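Side-chain contacts in glucanase (Clostridium thermocellum, PDB 5GXX), which probably hydrolyses internal beta-1,4-glucosidic bonds of cellulose, as a family 9 endoglucanase of the cellulosome: residues E9-Q12 and K13-F17; R90-A93 and F94-Y98; L152-G155 and S156-K160; A592-F596 and G597-G601. The protein carries 1 engineered substitution. One frame throughout, in Å; residues are numbered along the deposited sequence.

Overall arrangement
Interactions 1, 2 and 3 come in that order along the chain and lie within the family 9 glycoside hydrolase region. They sit on helices 7-20, 85-101 and 142-158. The centres of interactions 1 and 2 are about 16 Å apart, and Ile15 packs on Asn91. Interactions 2 and 3 are about 11 Å apart between centres and touch more widely, with Leu96 on Gly155 and Leu92 on Val158. Interaction 2 thus touches both others, while interactions 1 and 3 do not touch. Interaction 4 comes last, at the edge of a five-stranded antiparallel sheet. Its centre is about 40 to 52 Å from the others, in the beta-rich part that follows the helical catalytic region.

Interaction 1: residues E9-Q12 and K13-F17; sequences EALQ and KAIYF
The charged pair is Glu9 and Lys13, one helical turn apart. Their side chains run side by side and point the same way. Lys13 NZ forms a salt bridge with Glu9 OE2 at 2.8 Å. The ammonium comes to the anti side of that oxygen, 28° out of the carboxylate plane. Lys13 is stretched out from CG to NZ, and its CE lies 3.9 Å from Glu9 CG, so aliphatic parts of the two side chains touch on the backbone side of the charges. The ammonium has a second partner, the carbonyl oxygen of Gly352, which ties the pair to a neighbouring loop.

The apolar pair is Leu11 and Ile15. Leu11 CG is 3.8 Å from Ile15 CD1, and Leu11 CD1 is equally close to that methyl. Ile15 CG1 stands beside its own backbone N (chi1 -63°). This turns it back along the helix, where CG1 comes within 3.2 Å of Leu11 O.

Both pairs are i to i+4 contacts on helix 7-20, part of the helical family 9 catalytic region. Helix 412-429 packs against Ala10 and Leu11, and helix 85-101 meets Ile15.

Backbone bonds make up the third group. Lys13 N, Ala14 N, Ile15 N and Tyr16 N bond to the carbonyl oxygens of Glu9, Ala10, Leu11 and Gln12. The bond from Ala14 N to Ala10 O is 2.8 Å long, and that from Tyr16 N to Gln12 O is 3.3 Å. Gln12 uses its side-chain OE1 to accept from Leu434 N, and the Tyr16 ring meets Phe437 edge-to-face.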
loop_
_atom_site.group_PDB
_atom_site.type_symbol
_atom_site.label_atom_id
_atom_site.label_comp_id
_atom_site.label_asym_id
_atom_site.label_seq_id
_atom_site.Cartn_x
_atom_site.Cartn_y
_atom_site.Cartn_z
ATOM N N GLU A 9 -24.606 -45.464 -13.504
ATOM C CA GLU A 9 -24.537 -44.187 -12.780
ATOM C C GLU A 9 -23.145 -43.574 -12.916
ATOM O O GLU A 9 -23.012 -42.371 -13.129
ATOM C CB GLU A 9 -24.900 -44.335 -11.300
ATOM C CG GLU A 9 -24.893 -43.010 -10.538
ATOM C CD GLU A 9 -25.038 -43.215 -9.045
ATOM O OE1 GLU A 9 -25.808 -44.120 -8.653
ATOM O OE2 GLU A 9 -24.400 -42.480 -8.264
ATOM N N ALA A 10 -22.104 -44.394 -12.798
ATOM C CA ALA A 10 -20.744 -43.901 -13.044
ATOM C C ALA A 10 -20.609 -43.280 -14.437
ATOM O O ALA A 10 -20.034 -42.198 -14.616
ATOM C CB ALA A 10 -19.759 -45.030 -12.875
ATOM N N LEU A 11 -21.135 -43.970 -15.440
ATOM C CA LEU A 11 -21.118 -43.455 -16.805
ATOM C C LEU A 11 -21.860 -42.141 -16.966
ATOM O O LEU A 11 -21.332 -41.205 -17.603
ATOM C CB LEU A 11 -21.714 -44.499 -17.750
ATOM C CG LEU A 11 -21.827 -44.074 -19.214
ATOM C CD1 LEU A 11 -20.434 -43.815 -19.786
ATOM C CD2 LEU A 11 -22.568 -45.159 -20.014
ATOM N N GLN A 12 -23.067 -42.093 -16.408
ATOM C CA GLN A 12 -23.911 -40.905 -16.394
ATOM C C GLN A 12 -23.150 -39.705 -15.837
ATOM O O GLN A 12 -23.153 -38.622 -16.428
ATOM C CB GLN A 12 -25.172 -41.204 -15.569
ATOM C CG GLN A 12 -26.088 -40.019 -15.278
ATOM C CD GLN A 12 -27.178 -40.396 -14.285
ATOM O OE1 GLN A 12 -26.925 -41.143 -13.329
ATOM N NE2 GLN A 12 -28.392 -39.883 -14.503
ATOM N N LYS A 13 -22.455 -39.910 -14.722
ATOM C CA LYS A 13 -21.697 -38.836 -14.102
ATOM C C LYS A 13 -20.447 -38.487 -14.895
ATOM O O LYS A 13 -20.143 -37.305 -15.072
ATOM C CB LYS A 13 -21.409 -39.163 -12.630
ATOM C CG LYS A 13 -22.700 -39.092 -11.832
ATOM C CD LYS A 13 -22.552 -39.575 -10.394
ATOM C CE LYS A 13 -23.882 -39.328 -9.672
ATOM N NZ LYS A 13 -23.815 -39.743 -8.246
ATOM N N ALA A 14 -19.753 -39.513 -15.376
ATOM C CA ALA A 14 -18.514 -39.330 -16.128
ATOM C C ALA A 14 -18.712 -38.527 -17.413
ATOM O O ALA A 14 -17.823 -37.771 -17.802
ATOM C CB ALA A 14 -17.809 -40.675 -16.385
ATOM N N ILE A 15 -19.902 -38.630 -18.003
ATOM C CA ILE A 15 -20.261 -37.826 -19.169
ATOM C C ILE A 15 -20.581 -36.382 -18.802
ATOM O O ILE A 15 -20.148 -35.447 -19.495
ATOM C CB ILE A 15 -21.457 -38.461 -19.909
ATOM C CG1 ILE A 15 -21.060 -39.843 -20.433
ATOM C CG2 ILE A 15 -21.920 -37.569 -21.081
ATOM C CD1 ILE A 15 -22.279 -40.701 -20.795
ATOM N N TYR A 16 -21.356 -36.237 -17.727
ATOM C CA TYR A 16 -21.771 -34.931 -17.199
ATOM C C TYR A 16 -20.556 -34.072 -16.900
ATOM O O TYR A 16 -20.615 -32.853 -17.069
ATOM C CB TYR A 16 -22.639 -35.136 -15.945
ATOM C CG TYR A 16 -23.008 -33.891 -15.168
ATOM C CD1 TYR A 16 -22.193 -33.409 -14.130
ATOM C CD2 TYR A 16 -24.187 -33.199 -15.449
ATOM C CE1 TYR A 16 -22.548 -32.302 -13.389
ATOM C CE2 TYR A 16 -24.582 -32.087 -14.683
ATOM C CZ TYR A 16 -23.747 -31.653 -13.669
ATOM O OH TYR A 16 -24.080 -30.563 -12.916
ATOM N N PHE A 17 -19.461 -34.696 -16.457
ATOM C CA PHE A 17 -18.208 -33.954 -16.298
ATOM C C PHE A 17 -17.906 -33.038 -17.487
ATOM O O PHE A 17 -17.549 -31.872 -17.277
ATOM C CB PHE A 17 -17.045 -34.918 -16.004
ATOM C CG PHE A 17 -15.688 -34.263 -16.088
ATOM C CD1 PHE A 17 -15.213 -33.434 -15.079
ATOM C CD2 PHE A 17 -14.887 -34.486 -17.192
ATOM C CE1 PHE A 17 -13.954 -32.831 -15.153
ATOM C CE2 PHE A 17 -13.591 -33.926 -17.272
ATOM C CZ PHE A 17 -13.131 -33.077 -16.264
#

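Interaction 2: residues R90-A93 and F94-Y98; sequences RNLA and FALDY
Helix 85-101 of the family 9 catalytic region carries this contact, in which Leu92 and Leu96 pack against each other one turn apart, crossing at an angle. Leu92 CG is 3.8 Å from Leu96 CD1. Leu92 CD1 reaches both CG and CD1 of Leu96, so one methyl branch rests on the forked end of the other leucine. Leu92 holds CG beside its own carbonyl carbon (chi1 171°), which leads CD1 forward along the helix. Leu96 CG instead lies beside its own N and turns back, coming 3.5 Å from Leu92 O.

The same carbonyl takes two N-H groups. Leu96 N bonds to Leu92 O at 3.0 Å, nearly straight at 172°. Ala95 N also reaches Leu92 O, but this bond is weak, with an angle of 120°.

On another side of the helix, Asp97 N bonds to Ala93 O at 2.8 Å. The Asp97 carboxylate comes close to that carbonyl oxygen without bonding to it. Asp97 OD1 is bonded instead to Tyr164 OH, on helix 162-178. Phe94 CB rests 3.5 Å from Asn91 O, while its ring leads away to Pro27.

The leucine pair packs on helices 58-75 and 142-158: Leu92 meets Ala65 and Val158, and Leu96 meets Ala151. This is an i to i+4 leucine pair on a buried helix face, set among the packed helices of the (alpha/alpha)6 barrel known for family 9 hydrolases.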
loop_
_atom_site.group_PDB
_atom_site.type_symbol
_atom_site.label_atom_id
_atom_site.label_comp_id
_atom_site.label_asym_id
_atom_site.label_seq_id
_atom_site.Cartn_x
_atom_site.Cartn_y
_atom_site.Cartn_z
ATOM N N ARG A 90 -24.109 -35.842 -27.940
ATOM C CA ARG A 90 -24.124 -34.384 -28.030
ATOM C C ARG A 90 -22.952 -33.740 -27.292
ATOM O O ARG A 90 -22.452 -32.697 -27.710
ATOM C CB ARG A 90 -25.470 -33.784 -27.612
ATOM C CG ARG A 90 -25.853 -33.940 -26.139
ATOM C CD ARG A 90 -27.334 -33.591 -25.996
ATOM N NE ARG A 90 -27.744 -33.571 -24.592
ATOM C CZ ARG A 90 -28.973 -33.324 -24.147
ATOM N NH1 ARG A 90 -29.967 -33.089 -24.999
ATOM N NH2 ARG A 90 -29.197 -33.299 -22.834
ATOM N N ASN A 91 -22.473 -34.371 -26.223
ATOM C CA ASN A 91 -21.240 -33.883 -25.612
ATOM C C ASN A 91 -20.046 -34.006 -26.556
ATOM O O ASN A 91 -19.224 -33.094 -26.628
ATOM C CB ASN A 91 -20.982 -34.580 -24.276
ATOM C CG ASN A 91 -21.641 -33.836 -23.142
ATOM O OD1 ASN A 91 -21.183 -32.766 -22.745
ATOM N ND2 ASN A 91 -22.766 -34.348 -22.666
ATOM N N LEU A 92 -19.971 -35.114 -27.280
ATOM C CA LEU A 92 -18.928 -35.271 -28.281
ATOM C C LEU A 92 -19.078 -34.191 -29.360
ATOM O O LEU A 92 -18.082 -33.559 -29.722
ATOM C CB LEU A 92 -18.949 -36.683 -28.883
ATOM C CG LEU A 92 -18.043 -36.902 -30.093
ATOM C CD1 LEU A 92 -16.576 -36.580 -29.791
ATOM C CD2 LEU A 92 -18.186 -38.321 -30.588
ATOM N N ALA A 93 -20.304 -33.957 -29.830
ATOM C CA ALA A 93 -20.501 -33.037 -30.957
ATOM C C ALA A 93 -20.019 -31.643 -30.607
ATOM O O ALA A 93 -19.511 -30.919 -31.456
ATOM C CB ALA A 93 -21.970 -32.995 -31.393
ATOM N N PHE A 94 -20.215 -31.259 -29.353
ATOM C CA PHE A 94 -19.817 -29.941 -28.879
ATOM C C PHE A 94 -18.315 -29.732 -29.080
ATOM O O PHE A 94 -17.877 -28.668 -29.522
ATOM C CB PHE A 94 -20.237 -29.782 -27.407
ATOM C CG PHE A 94 -20.054 -28.396 -26.877
ATOM C CD1 PHE A 94 -21.081 -27.468 -27.009
ATOM C CD2 PHE A 94 -18.882 -28.024 -26.238
ATOM C CE1 PHE A 94 -20.939 -26.168 -26.547
ATOM C CE2 PHE A 94 -18.740 -26.722 -25.771
ATOM C CZ PHE A 94 -19.762 -25.798 -25.920
ATOM N N ALA A 95 -17.516 -30.744 -28.755
ATOM C CA ALA A 95 -16.075 -30.653 -28.932
ATOM C C ALA A 95 -15.696 -30.684 -30.413
ATOM O O ALA A 95 -14.858 -29.904 -30.852
ATOM C CB ALA A 95 -15.363 -31.774 -28.169
ATOM N N LEU A 96 -16.302 -31.591 -31.176
ATOM C CA LEU A 96 -16.035 -31.682 -32.605
ATOM C C LEU A 96 -16.369 -30.368 -33.314
ATOM O O LEU A 96 -15.619 -29.965 -34.206
ATOM C CB LEU A 96 -16.781 -32.851 -33.261
ATOM C CG LEU A 96 -16.313 -34.212 -32.724
ATOM C CD1 LEU A 96 -17.090 -35.340 -33.378
ATOM C CD2 LEU A 96 -14.816 -34.453 -32.845
ATOM N N ASP A 97 -17.449 -29.691 -32.922
ATOM C CA ASP A 97 -17.800 -28.412 -33.545
ATOM C C ASP A 97 -16.670 -27.401 -33.379
ATOM O O ASP A 97 -16.356 -26.648 -34.299
ATOM C CB ASP A 97 -19.118 -27.860 -32.997
ATOM C CG ASP A 97 -20.318 -28.627 -33.514
ATOM O OD1 ASP A 97 -20.167 -29.418 -34.466
ATOM O OD2 ASP A 97 -21.426 -28.450 -32.970
ATOM N N TYR A 98 -16.074 -27.373 -32.191
ATOM C CA TYR A 98 -14.908 -26.547 -31.908
ATOM C C TYR A 98 -13.721 -26.906 -32.799
ATOM O O TYR A 98 -13.108 -25.991 -33.346
ATOM C CB TYR A 98 -14.552 -26.555 -30.407
ATOM C CG TYR A 98 -13.182 -25.990 -30.090
ATOM C CD1 TYR A 98 -12.059 -26.813 -30.073
ATOM C CD2 TYR A 98 -12.995 -24.637 -29.814
ATOM C CE1 TYR A 98 -10.802 -26.316 -29.776
ATOM C CE2 TYR A 98 -11.741 -24.127 -29.523
ATOM C CZ TYR A 98 -10.649 -24.967 -29.516
ATOM O OH TYR A 98 -9.387 -24.492 -29.235
#

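Interaction 3: residues L152-G155 and S156-K160; sequences LAVG and SIVLK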
loop_
_atom_site.group_PDB
_atom_site.type_symbol
_atom_site.label_atom_id
_atom_site.label_comp_id
_atom_site.label_asym_id
_atom_site.label_seq_id
_atom_site.Cartn_x
_atom_site.Cartn_y
_atom_site.Cartn_z
ATOM N N LEU A 152 -12.185 -36.116 -35.518
ATOM C CA LEU A 152 -13.219 -35.872 -36.518
ATOM C C LEU A 152 -13.529 -37.090 -37.390
ATOM O O LEU A 152 -14.675 -37.292 -37.812
ATOM C CB LEU A 152 -12.862 -34.641 -37.359
ATOM C CG LEU A 152 -12.959 -33.325 -36.578
ATOM C CD1 LEU A 152 -12.140 -32.224 -37.247
ATOM C CD2 LEU A 152 -14.411 -32.879 -36.379
ATOM N N ALA A 153 -12.537 -37.939 -37.614
ATOM C CA ALA A 153 -12.767 -39.157 -38.386
ATOM C C ALA A 153 -13.691 -40.104 -37.627
ATOM O O ALA A 153 -14.737 -40.505 -38.126
ATOM C CB ALA A 153 -11.453 -39.834 -38.732
ATOM N N VAL A 154 -13.312 -40.479 -36.409
ATOM C CA VAL A 154 -14.238 -41.306 -35.642
ATOM C C VAL A 154 -15.589 -40.629 -35.374
ATOM O O VAL A 154 -16.638 -41.271 -35.472
ATOM C CB VAL A 154 -13.584 -41.873 -34.364
ATOM C CG1 VAL A 154 -13.150 -40.761 -33.384
ATOM C CG2 VAL A 154 -14.512 -42.881 -33.712
ATOM N N GLY A 155 -15.589 -39.330 -35.078
ATOM C CA GLY A 155 -16.841 -38.605 -34.872
ATOM C C GLY A 155 -17.781 -38.679 -36.063
ATOM O O GLY A 155 -18.997 -38.811 -35.899
ATOM N N SER A 156 -17.191 -38.596 -37.253
ATOM C CA SER A 156 -17.963 -38.650 -38.499
ATOM C C SER A 156 -18.677 -39.993 -38.639
ATOM O O SER A 156 -19.785 -40.043 -39.164
ATOM C CB SER A 156 -17.064 -38.370 -39.706
ATOM O OG SER A 156 -16.365 -39.519 -40.170
ATOM N N ILE A 157 -18.068 -41.073 -38.154
ATOM C CA ILE A 157 -18.725 -42.384 -38.175
ATOM C C ILE A 157 -19.870 -42.429 -37.161
ATOM O O ILE A 157 -21.025 -42.705 -37.496
ATOM C CB ILE A 157 -17.756 -43.535 -37.816
ATOM C CG1 ILE A 157 -16.537 -43.509 -38.738
ATOM C CG2 ILE A 157 -18.457 -44.903 -37.789
ATOM C CD1 ILE A 157 -15.457 -44.522 -38.369
ATOM N N VAL A 158 -19.538 -42.167 -35.902
ATOM C CA VAL A 158 -20.502 -42.419 -34.842
ATOM C C VAL A 158 -21.641 -41.404 -34.816
ATOM O O VAL A 158 -22.720 -41.707 -34.294
ATOM C CB VAL A 158 -19.812 -42.606 -33.461
ATOM C CG1 VAL A 158 -18.703 -43.624 -33.575
ATOM C CG2 VAL A 158 -19.259 -41.301 -32.895
ATOM N N LEU A 159 -21.400 -40.219 -35.379
ATOM C CA LEU A 159 -22.420 -39.176 -35.486
ATOM C C LEU A 159 -22.919 -38.957 -36.921
ATOM O O LEU A 159 -23.680 -38.020 -37.176
ATOM C CB LEU A 159 -21.922 -37.854 -34.885
ATOM C CG LEU A 159 -21.437 -37.890 -33.426
ATOM C CD1 LEU A 159 -20.923 -36.536 -32.965
ATOM C CD2 LEU A 159 -22.564 -38.369 -32.513
ATOM N N LYS A 160 -22.509 -39.842 -37.831
ATOM C CA LYS A 160 -23.049 -39.886 -39.194
ATOM C C LYS A 160 -23.030 -38.483 -39.792
ATOM O O LYS A 160 -24.044 -37.938 -40.247
ATOM C CB LYS A 160 -24.465 -40.469 -39.198
ATOM C CG LYS A 160 -24.551 -41.921 -38.760
ATOM C CD LYS A 160 -25.941 -42.462 -39.066
ATOM C CE LYS A 160 -26.123 -43.899 -38.591
ATOM N NZ LYS A 160 -25.077 -44.804 -39.140
#
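Ser156 turns its hydroxyl back onto the helix backbone instead of outward. Its OG sits between its own N and carbonyl carbon (chi1 84°), and this aims it at the preceding turn. Ser156 OG donates to Ala153 O at 2.8 Å, with the hydroxyl oxygen of Ser156 tilted 16° from the carbonyl plane of Ala153. The hydroxyl of a buried serine is thus satisfied by a main-chain carbonyl three residues back. Ala153 O also receives a weak bond from Ile157 N at 3.4 Å, so two donors share it. Ser156 N bonds to Leu152 O from above the carbonyl plane.

The next carbonyl is also shared. Val158 N approaches Val154 O almost straight, with an N-H angle of 170°, and Ile157 N adds a weak bond. Both methyls of Val158 lie 3.7 Å from Val154 O. Val154 CG2 and Val158 CG1 meet more loosely, at 4.3 Å.

Gly155 O accepts from Leu159 N at 2.8 Å. Leu159 CB also comes within 3.2 Å of Gly155 O. Neighbouring helices cover these residues: Val154 meets Trp207 of helix 198-212, and Ser156 meets Leu165 of helix 162-178.

Leu159 is the first residue to leave helical angles. Lys160, with positive phi, then bonds through N to Ile157 O, and Asn161 N reaches Ser156 O. This is the Schellman motif that closes helix 142-158.

Interaction 4: residues A592-F596 and G597-G601; sequences ATKIF and GEVPG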
loop_
_atom_site.group_PDB
_atom_site.type_symbol
_atom_site.label_atom_id
_atom_site.label_comp_id
_atom_site.label_asym_id
_atom_site.label_seq_id
_atom_site.Cartn_x
_atom_site.Cartn_y
_atom_site.Cartn_z
ATOM N N ALA A 592 -33.902 -2.026 -10.874
ATOM C CA ALA A 592 -34.989 -1.913 -9.901
ATOM C C ALA A 592 -35.403 -3.220 -9.200
ATOM O O ALA A 592 -36.368 -3.233 -8.434
ATOM C CB ALA A 592 -36.194 -1.269 -10.577
ATOM N N THR A 593 -34.698 -4.321 -9.463
ATOM C CA THR A 593 -35.020 -5.613 -8.886
ATOM C C THR A 593 -34.193 -5.879 -7.632
ATOM O O THR A 593 -32.968 -5.915 -7.714
ATOM C CB THR A 593 -34.730 -6.735 -9.921
ATOM O OG1 THR A 593 -35.508 -6.495 -11.099
ATOM C CG2 THR A 593 -35.094 -8.099 -9.360
ATOM N N LYS A 594 -34.841 -6.099 -6.492
ATOM C CA LYS A 594 -34.116 -6.472 -5.279
ATOM C C LYS A 594 -33.594 -7.894 -5.399
ATOM O O LYS A 594 -34.345 -8.819 -5.730
ATOM C CB LYS A 594 -34.981 -6.291 -4.021
ATOM C CG LYS A 594 -34.274 -6.633 -2.709
ATOM C CD LYS A 594 -35.155 -6.336 -1.486
ATOM C CE LYS A 594 -36.383 -7.254 -1.403
ATOM N NZ LYS A 594 -35.931 -8.663 -1.311
ATOM N N ILE A 595 -32.295 -8.039 -5.167
ATOM C CA ILE A 595 -31.624 -9.338 -5.236
ATOM C C ILE A 595 -31.129 -9.885 -3.893
ATOM O O ILE A 595 -30.796 -11.064 -3.794
ATOM C CB ILE A 595 -30.532 -9.379 -6.331
ATOM C CG1 ILE A 595 -29.348 -8.465 -6.002
ATOM C CG2 ILE A 595 -31.128 -9.009 -7.685
ATOM C CD1 ILE A 595 -28.164 -8.680 -6.948
ATOM N N PHE A 596 -31.099 -9.054 -2.849
ATOM C CA PHE A 596 -30.779 -9.523 -1.502
ATOM C C PHE A 596 -31.369 -8.608 -0.432
ATOM O O PHE A 596 -31.383 -7.395 -0.600
ATOM C CB PHE A 596 -29.262 -9.634 -1.313
ATOM C CG PHE A 596 -28.871 -10.218 0.012
ATOM C CD1 PHE A 596 -28.953 -11.586 0.227
ATOM C CD2 PHE A 596 -28.506 -9.398 1.070
ATOM C CE1 PHE A 596 -28.624 -12.131 1.465
ATOM C CE2 PHE A 596 -28.171 -9.929 2.307
ATOM C CZ PHE A 596 -28.235 -11.302 2.508
ATOM N N GLY A 597 -31.854 -9.182 0.665
ATOM C CA GLY A 597 -32.165 -8.373 1.848
ATOM C C GLY A 597 -33.633 -8.026 1.982
ATOM O O GLY A 597 -34.478 -8.611 1.304
ATOM N N GLU A 598 -33.925 -7.062 2.851
ATOM C CA GLU A 598 -35.281 -6.695 3.226
ATOM C C GLU A 598 -35.408 -5.177 3.185
ATOM O O GLU A 598 -34.408 -4.468 3.295
ATOM C CB GLU A 598 -35.585 -7.197 4.642
ATOM C CG GLU A 598 -35.835 -8.694 4.753
ATOM C CD GLU A 598 -35.966 -9.176 6.189
ATOM O OE1 GLU A 598 -36.100 -8.341 7.113
ATOM O OE2 GLU A 598 -35.944 -10.409 6.394
ATOM N N VAL A 599 -36.635 -4.692 3.023
ATOM C CA VAL A 599 -36.922 -3.264 3.031
ATOM C C VAL A 599 -37.889 -2.957 4.171
ATOM O O VAL A 599 -38.562 -3.876 4.658
ATOM C CB VAL A 599 -37.522 -2.792 1.689
ATOM C CG1 VAL A 599 -36.643 -3.206 0.527
ATOM C CG2 VAL A 599 -38.924 -3.360 1.495
ATOM N N PRO A 600 -37.946 -1.683 4.608
ATOM C CA PRO A 600 -38.909 -1.305 5.643
ATOM C C PRO A 600 -40.346 -1.601 5.232
ATOM O O PRO A 600 -40.778 -1.177 4.161
ATOM C CB PRO A 600 -38.720 0.206 5.768
ATOM C CG PRO A 600 -37.314 0.451 5.319
ATOM C CD PRO A 600 -37.111 -0.534 4.201
ATOM N N GLY A 601 -41.075 -2.316 6.084
ATOM C CA GLY A 601 -42.481 -2.615 5.817
ATOM C C GLY A 601 -42.672 -3.821 4.917
ATOM O O GLY A 601 -43.805 -4.177 4.577
#
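Lys594 leans over the chain that follows its own strand and meets Gly597 and Val599. Its CB points toward that chain, and CG stands anti to the backbone N (chi1 -179°). The next carbon, CD, touches two groups: it lies 4.0 Å from Val599 CG1 and 3.7 Å from Gly597 O. There the chain bends, at chi3 67° and again at chi4. CE is 3.6 Å from Gly597 O. The two bends bring NZ round to the same oxygen, and Lys594 NZ donates a 3.0 Å hydrogen bond to Gly597 O. The nitrogen is tilted 35° from the carbonyl plane. A charged tip thus grips a main-chain carbonyl, while the aliphatic part of the side chain lies obliquely across the valine.

Strand 593-596 is an outermost strand of a five-stranded antiparallel sheet. The sheet belongs to the beta-rich C-terminal part, which contains a recognised cellulose-binding domain and is probably a carbohydrate-binding module. Ile595 and Phe596 both face Val588 of strand 588-590, which makes a classic beta bulge. The chain then passes into a loop at Gly597, whose phi is positive.

The Phe596 ring packs on Phe448 of strand 447-456. Beyond the glycine, Glu598 leads away from the strand and its OE2 makes a salt bridge with Lys584. Val599 also rests on Tyr486 of strand 481-488.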